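Long-range contacts in catalase (Corynebacterium glutamicum, PDB 4B7H), which catalyses the breakdown of hydrogen peroxide to water and oxygen at a heme that here has nitric oxide bound, and also carries NADPH: residues R121-F126 / N142-F147; F214-A219 / P335-S340; R471-I476 / E500-R505. All coordinates share one frame; numbering follows the deposited sequence.

Contact 1 (R121-F126 / N142-F147). With HEM (protoporphyrin IX containing Fe), chain E.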
# COMPACT_ATOMS: atom_id res chain seq x y z
N ARG A 121 -2.20 32.95 -3.75
CA ARG A 121 -3.58 33.20 -4.18
C ARG A 121 -4.25 31.86 -4.48
O ARG A 121 -3.73 31.05 -5.25
CB ARG A 121 -3.66 34.10 -5.42
CG ARG A 121 -5.11 34.34 -5.87
CD ARG A 121 -5.24 35.28 -7.08
NE ARG A 121 -4.60 36.55 -6.79
CZ ARG A 121 -5.13 37.53 -6.05
NH1 ARG A 121 -6.37 37.42 -5.58
NH2 ARG A 121 -4.43 38.63 -5.81
N ASP A 122 -5.39 31.62 -3.85
CA ASP A 122 -6.08 30.35 -4.00
C ASP A 122 -7.40 30.43 -3.28
O ASP A 122 -7.59 31.27 -2.40
CB ASP A 122 -5.26 29.21 -3.38
CG ASP A 122 -5.37 27.91 -4.15
OD1 ASP A 122 -6.24 27.80 -5.05
OD2 ASP A 122 -4.58 26.98 -3.85
N VAL A 123 -8.31 29.52 -3.63
CA VAL A 123 -9.46 29.22 -2.80
C VAL A 123 -8.91 28.66 -1.48
O VAL A 123 -7.85 28.01 -1.47
CB VAL A 123 -10.36 28.17 -3.48
CG1 VAL A 123 -11.43 27.64 -2.54
CG2 VAL A 123 -10.99 28.74 -4.76
N HIS A 124 -9.60 28.91 -0.37
CA HIS A 124 -9.28 28.22 0.87
C HIS A 124 -10.38 27.29 1.32
O HIS A 124 -11.56 27.66 1.37
CB HIS A 124 -8.94 29.20 1.99
CG HIS A 124 -7.67 29.94 1.74
ND1 HIS A 124 -6.46 29.56 2.28
CD2 HIS A 124 -7.41 31.00 0.94
CE1 HIS A 124 -5.52 30.38 1.86
NE2 HIS A 124 -6.07 31.27 1.04
N GLY A 125 -9.99 26.07 1.64
CA GLY A 125 -10.91 25.09 2.17
C GLY A 125 -11.37 25.46 3.56
O GLY A 125 -10.62 26.07 4.34
N PHE A 126 -12.60 25.07 3.88
CA PHE A 126 -13.25 25.43 5.14
C PHE A 126 -14.10 24.20 5.48
O PHE A 126 -15.31 24.16 5.20
CB PHE A 126 -14.11 26.67 4.91
CG PHE A 126 -14.52 27.40 6.17
CD1 PHE A 126 -15.37 26.82 7.09
CD2 PHE A 126 -14.08 28.70 6.40
CE1 PHE A 126 -15.76 27.50 8.24
CE2 PHE A 126 -14.48 29.41 7.55
CZ PHE A 126 -15.32 28.80 8.46
N ASN A 142 -15.87 25.72 1.40
CA ASN A 142 -14.77 26.59 0.99
C ASN A 142 -15.08 28.00 1.46
O ASN A 142 -16.18 28.27 1.94
CB ASN A 142 -14.62 26.59 -0.54
CG ASN A 142 -13.76 25.45 -1.08
OD1 ASN A 142 -12.83 24.99 -0.42
ND2 ASN A 142 -14.06 25.02 -2.29
N ASN A 143 -14.13 28.92 1.29
CA ASN A 143 -14.34 30.32 1.63
C ASN A 143 -15.01 31.13 0.49
O ASN A 143 -14.89 32.36 0.45
CB ASN A 143 -13.01 30.98 2.04
CG ASN A 143 -12.07 31.15 0.88
OD1 ASN A 143 -12.25 30.55 -0.18
ND2 ASN A 143 -11.04 31.97 1.06
N THR A 144 -15.70 30.43 -0.40
CA THR A 144 -16.47 31.01 -1.50
C THR A 144 -17.83 30.33 -1.59
O THR A 144 -17.95 29.12 -1.35
CB THR A 144 -15.76 30.82 -2.86
OG1 THR A 144 -16.69 31.09 -3.92
CG2 THR A 144 -15.23 29.38 -3.01
N PRO A 145 -18.88 31.10 -1.94
CA PRO A 145 -20.23 30.57 -2.06
C PRO A 145 -20.45 29.79 -3.36
O PRO A 145 -21.52 29.21 -3.56
CB PRO A 145 -21.10 31.83 -2.06
CG PRO A 145 -20.22 32.83 -2.76
CD PRO A 145 -18.86 32.56 -2.16
N THR A 146 -19.44 29.78 -4.24
CA THR A 146 -19.58 29.17 -5.55
C THR A 146 -18.30 28.38 -5.90
O THR A 146 -17.46 28.17 -5.04
CB THR A 146 -19.95 30.26 -6.61
OG1 THR A 146 -20.25 29.65 -7.87
CG2 THR A 146 -18.82 31.28 -6.78
N PHE A 147 -18.17 27.92 -7.14
CA PHE A 147 -16.97 27.20 -7.55
C PHE A 147 -16.82 27.26 -9.07
O PHE A 147 -17.70 27.79 -9.75
CB PHE A 147 -17.02 25.75 -7.06
CG PHE A 147 -15.66 25.08 -6.96
CD1 PHE A 147 -14.73 25.52 -6.03
CD2 PHE A 147 -15.35 23.98 -7.74
CE1 PHE A 147 -13.48 24.90 -5.91
CE2 PHE A 147 -14.11 23.35 -7.63
CZ PHE A 147 -13.18 23.81 -6.71
CHA HEM E . -10.44 17.93 -0.77
CHB HEM E . -12.71 15.89 -4.54
CHC HEM E . -15.01 20.07 -5.33
CHD HEM E . -13.89 21.38 -0.84
C1A HEM E . -10.83 17.02 -1.73
C2A HEM E . -10.38 15.65 -1.83
C3A HEM E . -11.03 15.09 -2.86
C4A HEM E . -11.90 16.09 -3.45
CMA HEM E . -10.93 13.65 -3.39
CAA HEM E . -9.36 14.98 -0.88
CBA HEM E . -10.09 14.41 0.33
CGA HEM E . -9.20 13.57 1.21
O1A HEM E . -9.38 13.65 2.45
O2A HEM E . -8.32 12.83 0.70
C1B HEM E . -13.52 16.84 -5.11
C2B HEM E . -14.30 16.68 -6.31
C3B HEM E . -14.92 17.86 -6.54
C4B HEM E . -14.56 18.77 -5.48
CMB HEM E . -14.35 15.39 -7.15
CAB HEM E . -15.90 18.27 -7.66
CBB HEM E . -16.68 17.38 -8.28
C1C HEM E . -15.06 20.72 -4.11
C2C HEM E . -16.00 21.75 -3.69
C3C HEM E . -15.67 22.10 -2.43
C4C HEM E . -14.54 21.30 -2.04
CMC HEM E . -17.14 22.32 -4.57
CAC HEM E . -16.35 23.10 -1.47
CBC HEM E . -17.66 23.39 -1.53
C1D HEM E . -12.82 20.62 -0.46
C2D HEM E . -12.11 20.83 0.77
C3D HEM E . -11.05 19.78 0.80
C4D HEM E . -11.20 19.01 -0.40
CMD HEM E . -12.38 21.91 1.82
CAD HEM E . -10.05 19.58 1.93
CBD HEM E . -10.76 18.87 3.09
CGD HEM E . -9.75 18.80 4.20
O1D HEM E . -9.33 17.68 4.57
O2D HEM E . -9.35 19.88 4.70
NA HEM E . -11.76 17.26 -2.73
NB HEM E . -13.69 18.12 -4.62
NC HEM E . -14.18 20.46 -3.07
ND HEM E . -12.26 19.55 -1.13
FE HEM E . -12.94 18.88 -2.91
O HOH W 1 -9.74 32.56 -1.44

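Contact 2 (F214-A219 / P335-S340)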
# COMPACT_ATOMS: atom_id res chain seq x y z
N PHE A 214 -27.93 22.03 -0.54
CA PHE A 214 -28.25 20.79 0.15
C PHE A 214 -29.75 20.75 0.43
O PHE A 214 -30.49 21.68 0.07
CB PHE A 214 -27.46 20.70 1.45
CG PHE A 214 -25.99 20.54 1.23
CD1 PHE A 214 -25.44 19.29 0.99
CD2 PHE A 214 -25.16 21.65 1.24
CE1 PHE A 214 -24.08 19.14 0.76
CE2 PHE A 214 -23.80 21.52 1.02
CZ PHE A 214 -23.26 20.26 0.78
N GLN A 215 -30.20 19.69 1.09
CA GLN A 215 -31.60 19.60 1.46
C GLN A 215 -31.73 19.41 2.97
O GLN A 215 -30.91 18.75 3.60
CB GLN A 215 -32.29 18.45 0.71
CG GLN A 215 -33.81 18.54 0.74
CD GLN A 215 -34.45 17.46 -0.10
OE1 GLN A 215 -34.57 16.31 0.33
NE2 GLN A 215 -34.83 17.80 -1.32
N TRP A 216 -32.75 20.04 3.55
CA TRP A 216 -33.13 19.81 4.94
C TRP A 216 -34.50 19.15 4.91
O TRP A 216 -35.37 19.53 4.12
CB TRP A 216 -33.21 21.13 5.71
CG TRP A 216 -31.93 21.56 6.37
CD1 TRP A 216 -30.71 20.95 6.28
CD2 TRP A 216 -31.76 22.68 7.24
NE1 TRP A 216 -29.79 21.64 7.04
CE2 TRP A 216 -30.41 22.70 7.64
CE3 TRP A 216 -32.62 23.68 7.72
CZ2 TRP A 216 -29.89 23.68 8.50
CZ3 TRP A 216 -32.12 24.65 8.57
CH2 TRP A 216 -30.76 24.65 8.95
N ILE A 217 -34.68 18.14 5.75
CA ILE A 217 -35.97 17.47 5.86
C ILE A 217 -36.40 17.48 7.32
O ILE A 217 -35.60 17.14 8.21
CB ILE A 217 -35.91 16.02 5.33
CG1 ILE A 217 -35.36 15.99 3.90
CG2 ILE A 217 -37.27 15.37 5.36
CD1 ILE A 217 -35.41 14.61 3.25
N ASN A 218 -37.64 17.88 7.58
CA ASN A 218 -38.15 17.95 8.95
C ASN A 218 -38.74 16.61 9.43
O ASN A 218 -38.72 15.62 8.69
CB ASN A 218 -39.13 19.14 9.14
CG ASN A 218 -40.45 18.95 8.41
OD1 ASN A 218 -40.77 17.86 7.95
ND2 ASN A 218 -41.24 20.02 8.33
N ALA A 219 -39.25 16.59 10.65
CA ALA A 219 -39.75 15.35 11.24
C ALA A 219 -40.92 14.77 10.47
O ALA A 219 -41.14 13.55 10.49
CB ALA A 219 -40.13 15.58 12.70
N PRO A 335 -29.37 11.96 9.36
CA PRO A 335 -30.81 12.17 9.16
C PRO A 335 -31.20 13.64 9.28
O PRO A 335 -30.68 14.35 10.14
CB PRO A 335 -31.44 11.37 10.31
CG PRO A 335 -30.46 10.27 10.56
CD PRO A 335 -29.10 10.88 10.32
N GLY A 336 -32.10 14.09 8.41
CA GLY A 336 -32.49 15.49 8.37
C GLY A 336 -31.70 16.33 7.37
O GLY A 336 -32.03 17.51 7.16
N VAL A 337 -30.67 15.75 6.76
CA VAL A 337 -29.88 16.42 5.73
C VAL A 337 -29.84 15.54 4.49
O VAL A 337 -29.69 14.32 4.58
CB VAL A 337 -28.43 16.67 6.19
CG1 VAL A 337 -27.61 17.30 5.08
CG2 VAL A 337 -28.41 17.55 7.43
N GLY A 338 -29.99 16.16 3.32
CA GLY A 338 -29.90 15.44 2.06
C GLY A 338 -29.07 16.19 1.04
O GLY A 338 -28.57 17.30 1.31
N LEU A 339 -28.94 15.58 -0.13
CA LEU A 339 -28.17 16.14 -1.24
C LEU A 339 -29.09 16.92 -2.18
O LEU A 339 -30.15 17.40 -1.77
CB LEU A 339 -27.44 15.00 -1.98
CG LEU A 339 -26.68 14.04 -1.06
CD1 LEU A 339 -26.10 12.85 -1.82
CD2 LEU A 339 -25.58 14.79 -0.29
N SER A 340 -28.68 17.05 -3.45
CA SER A 340 -29.44 17.78 -4.46
C SER A 340 -28.90 17.34 -5.82
O SER A 340 -27.86 16.67 -5.86
CB SER A 340 -29.25 19.29 -4.29
OG SER A 340 -27.96 19.70 -4.74

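Contact 3 (R471-I476 / E500-R505)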
# COMPACT_ATOMS: atom_id res chain seq x y z
N ARG A 471 -8.38 46.89 -7.97
CA ARG A 471 -7.48 45.82 -7.52
C ARG A 471 -7.74 44.51 -8.26
O ARG A 471 -6.79 43.79 -8.59
CB ARG A 471 -7.56 45.62 -6.01
CG ARG A 471 -6.99 46.79 -5.21
CD ARG A 471 -6.86 46.47 -3.73
NE ARG A 471 -8.15 46.23 -3.11
CZ ARG A 471 -8.95 47.19 -2.65
NH1 ARG A 471 -8.60 48.47 -2.76
NH2 ARG A 471 -10.11 46.87 -2.09
N LEU A 472 -9.00 44.22 -8.54
CA LEU A 472 -9.37 43.03 -9.32
C LEU A 472 -8.65 43.02 -10.67
O LEU A 472 -8.02 42.03 -11.04
CB LEU A 472 -10.88 42.97 -9.52
CG LEU A 472 -11.42 41.87 -10.44
CD1 LEU A 472 -11.10 40.46 -9.89
CD2 LEU A 472 -12.92 42.04 -10.61
N ALA A 473 -8.73 44.13 -11.40
CA ALA A 473 -8.07 44.22 -12.71
C ALA A 473 -6.55 44.08 -12.57
O ALA A 473 -5.90 43.44 -13.40
CB ALA A 473 -8.42 45.53 -13.40
N ASP A 474 -6.00 44.68 -11.52
CA ASP A 474 -4.57 44.62 -11.28
C ASP A 474 -4.14 43.19 -10.96
O ASP A 474 -3.12 42.71 -11.46
CB ASP A 474 -4.18 45.55 -10.13
CG ASP A 474 -2.70 45.90 -10.14
OD1 ASP A 474 -2.17 46.20 -11.24
OD2 ASP A 474 -2.08 45.87 -9.06
N ASN A 475 -4.92 42.51 -10.12
CA ASN A 475 -4.62 41.13 -9.75
C ASN A 475 -4.68 40.20 -10.95
O ASN A 475 -3.80 39.35 -11.14
CB ASN A 475 -5.59 40.63 -8.69
CG ASN A 475 -5.46 41.37 -7.37
OD1 ASN A 475 -4.45 42.01 -7.09
ND2 ASN A 475 -6.50 41.28 -6.55
N ILE A 476 -5.72 40.36 -11.77
CA ILE A 476 -5.87 39.53 -12.96
C ILE A 476 -4.67 39.71 -13.88
O ILE A 476 -4.07 38.74 -14.34
CB ILE A 476 -7.15 39.88 -13.73
CG1 ILE A 476 -8.40 39.48 -12.93
CG2 ILE A 476 -7.14 39.23 -15.10
CD1 ILE A 476 -9.69 40.17 -13.40
N GLU A 500 -17.41 44.71 -19.87
CA GLU A 500 -16.56 45.35 -20.86
C GLU A 500 -15.58 46.35 -20.23
O GLU A 500 -14.47 46.52 -20.73
CB GLU A 500 -17.40 46.04 -21.93
CG GLU A 500 -18.03 45.08 -22.92
CD GLU A 500 -18.75 45.79 -24.04
OE1 GLU A 500 -19.42 46.82 -23.77
OE2 GLU A 500 -18.64 45.34 -25.20
N ASN A 501 -15.99 47.00 -19.15
CA ASN A 501 -15.08 47.94 -18.50
C ASN A 501 -13.98 47.22 -17.73
O ASN A 501 -12.82 47.62 -17.75
CB ASN A 501 -15.86 48.91 -17.60
CG ASN A 501 -16.80 49.78 -18.39
OD1 ASN A 501 -16.39 50.44 -19.35
ND2 ASN A 501 -18.07 49.78 -18.01
N LEU A 502 -14.34 46.12 -17.07
CA LEU A 502 -13.34 45.28 -16.43
C LEU A 502 -12.35 44.74 -17.47
O LEU A 502 -11.14 44.80 -17.29
CB LEU A 502 -13.99 44.12 -15.68
CG LEU A 502 -13.03 43.08 -15.09
CD1 LEU A 502 -12.06 43.70 -14.09
CD2 LEU A 502 -13.85 41.98 -14.43
N GLY A 503 -12.89 44.22 -18.57
CA GLY A 503 -12.04 43.67 -19.62
C GLY A 503 -11.07 44.69 -20.18
O GLY A 503 -9.90 44.38 -20.44
N ALA A 504 -11.54 45.92 -20.38
CA ALA A 504 -10.69 46.96 -20.94
C ALA A 504 -9.56 47.28 -19.97
O ALA A 504 -8.41 47.46 -20.37
CB ALA A 504 -11.50 48.21 -21.26
N ARG A 505 -9.88 47.33 -18.68
CA ARG A 505 -8.88 47.68 -17.68
C ARG A 505 -7.85 46.56 -17.52
O ARG A 505 -6.66 46.82 -17.36
CB ARG A 505 -9.55 48.02 -16.35
CG ARG A 505 -8.61 48.59 -15.30
CD ARG A 505 -7.98 49.90 -15.76
NE ARG A 505 -7.12 50.48 -14.72
CZ ARG A 505 -6.03 51.20 -14.96
NH1 ARG A 505 -5.66 51.45 -16.21
NH2 ARG A 505 -5.31 51.67 -13.95

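Contact 1 (R121-F126 / N142-F147)
H124 and N143 carry the polar part of the contact. N143 N donates to H124 O at 2.9 Å, and the amide of N143 returns a second bond, OD1 accepting from H124 N at 3.1 Å. The CG of N143 stands between its own backbone N and carbonyl carbon (chi1 70°), which folds the amide back over the H124 peptide; H124 N lies above the amide plane, 58° out of it, and not on a lone pair of OD1. The other branch, ND2, passes H124 CB at 3.6 Å and donates an N-H to a water 2.9 Å from it. That water donates to D122 O at 2.7 Å and lies in the plane of the H124 ring, at its edge.

G125 and N142 form an antiparallel, non-hydrogen-bonded pair at the mouth of the hairpin made by strands 125-132 and 135-142 of the catalase beta-barrel, where its wall meets the heme pocket.

Van der Waals packing accounts for the remaining contacts. V123 CG1 presses on N142 CG at 3.5 Å, the two side chains crossing at about a right angle. Heme methyl CMD comes within 3.5 Å of G125 CA, and methyl CMC lies over one face of F147, 3.9 Å from its CG. N142 also touches H70, which lines the nitric oxide site, while P145 touches the NADPH.

Contact 2 (F214-A219 / P335-S340)
F214 holds CG anti to its carbonyl carbon (chi1 -67°), which brings the ring edge to G338, with CD1 3.7 Å from G338 O and that oxygen in the ring plane. Q215 instead has CG anti to the backbone N (chi1 -163°) and runs out extended on the face away from W216, its OE1 accepting from V430 N. These side chains hang on a short antiparallel ladder that adds strand 337-338 to the large catalase sheet; strand 214-217 is paired on its other side with strand 223-232.

The register rests on three backbone bonds. Q215 and G338 are a hydrogen-bonded pair, with Q215 N to G338 O at 2.9 Å and G338 N to Q215 O at 2.8 Å. One step on, I217 N donates to G336 O at 3.1 Å, and this oxygen is also gripped by T90 OG1. CA-H groups supplement the ladder, as where V337 CA meets Q215 O at 3.3 Å. G336 sits at a positive phi of 94°, a backbone shape suited to glycine, just where the chain turns into the strand.

W216 and V337, the non-hydrogen-bonded pair, share one face; W216 CD1 and V337 CG2 are 4.3 Å apart, a loose contact, and the indole NE1 bonds to Y228 OH. L339 leans on helix 343-359 and on N48 of a second subunit. Its carbonyl oxygen, L339 O, is buried against Q215 CB at 3.4 Å and has no hydrogen-bond partner in the model.

Contact 3 (R471-I476 / E500-R505)
Two helices of the C-terminal helical region, 466-479 and 500-514, meet here through L472, A473 and I476 on the first and L502 and R505 on the second. Their local axes approach to 9.5 Å with a crossing angle of -47°, both running in broadly the same direction. No hydrogen bond joins the two segments, and the interface is made by aliphatic carbons.

L502 makes most of the contacts from helix 500-514. With CG anti to its backbone N (chi1 174°), it reaches across so that both methyls bear on L472. CD2 meets L472 CD2 at 3.9 Å, and the two leucine side chains cross at about a right angle. CD1 lies 4.0 Å from the same L472 CD2 and also reaches A473 CB, 4.1 Å away, and I476 CD1 at 4.3 Å. L472 and I476 are one helical turn apart, as are L502 and V506, which I476 and A473 also touch; together with the crossing angle, this spacing is consistent with ridges-into-grooves packing. W495 of helix 487-498 touches both I476 and L502, so a third helix borders the same apolar cluster.

At the more exposed side, R505 CG lies 3.6 Å from the A473 methyl, CB. The R505 chain bends at chi2 (61°), and its guanidinium forms salt bridges from NH1 to E508 and from NH2 to E470, the latter reaching back to helix 466-479. D474 OD1 stays 6.9 Å from R505 NH2 and pairs instead with K513. L472 also touches L464, a residue of the NADPH pocket, and the L472 side chain lies about 8 Å from the bound dinucleotide.

How the contacts relate
Along the chain the contacts come in series, contact 1, then contact 2, then contact 3. Contacts 1 and 2 both reach the same antiparallel sheet, contact 1 only by its hairpin ends; their centres are 23 Å apart and their nearest atoms about 9 Å apart. The first borders the heme, the second lies farther out, where a neighbouring subunit packs. Contact 3 is all-helical, in the C-terminal region, with its centre about 40 Å from that of contact 2. It does touch contact 1, R121 NH2 packing 3.3 Å from N475 CG. Helix 187-194, which contributes H188 and Y192 to the NADPH pocket, receives side chains from both and so connects the heme-side segments with the C-terminal helices.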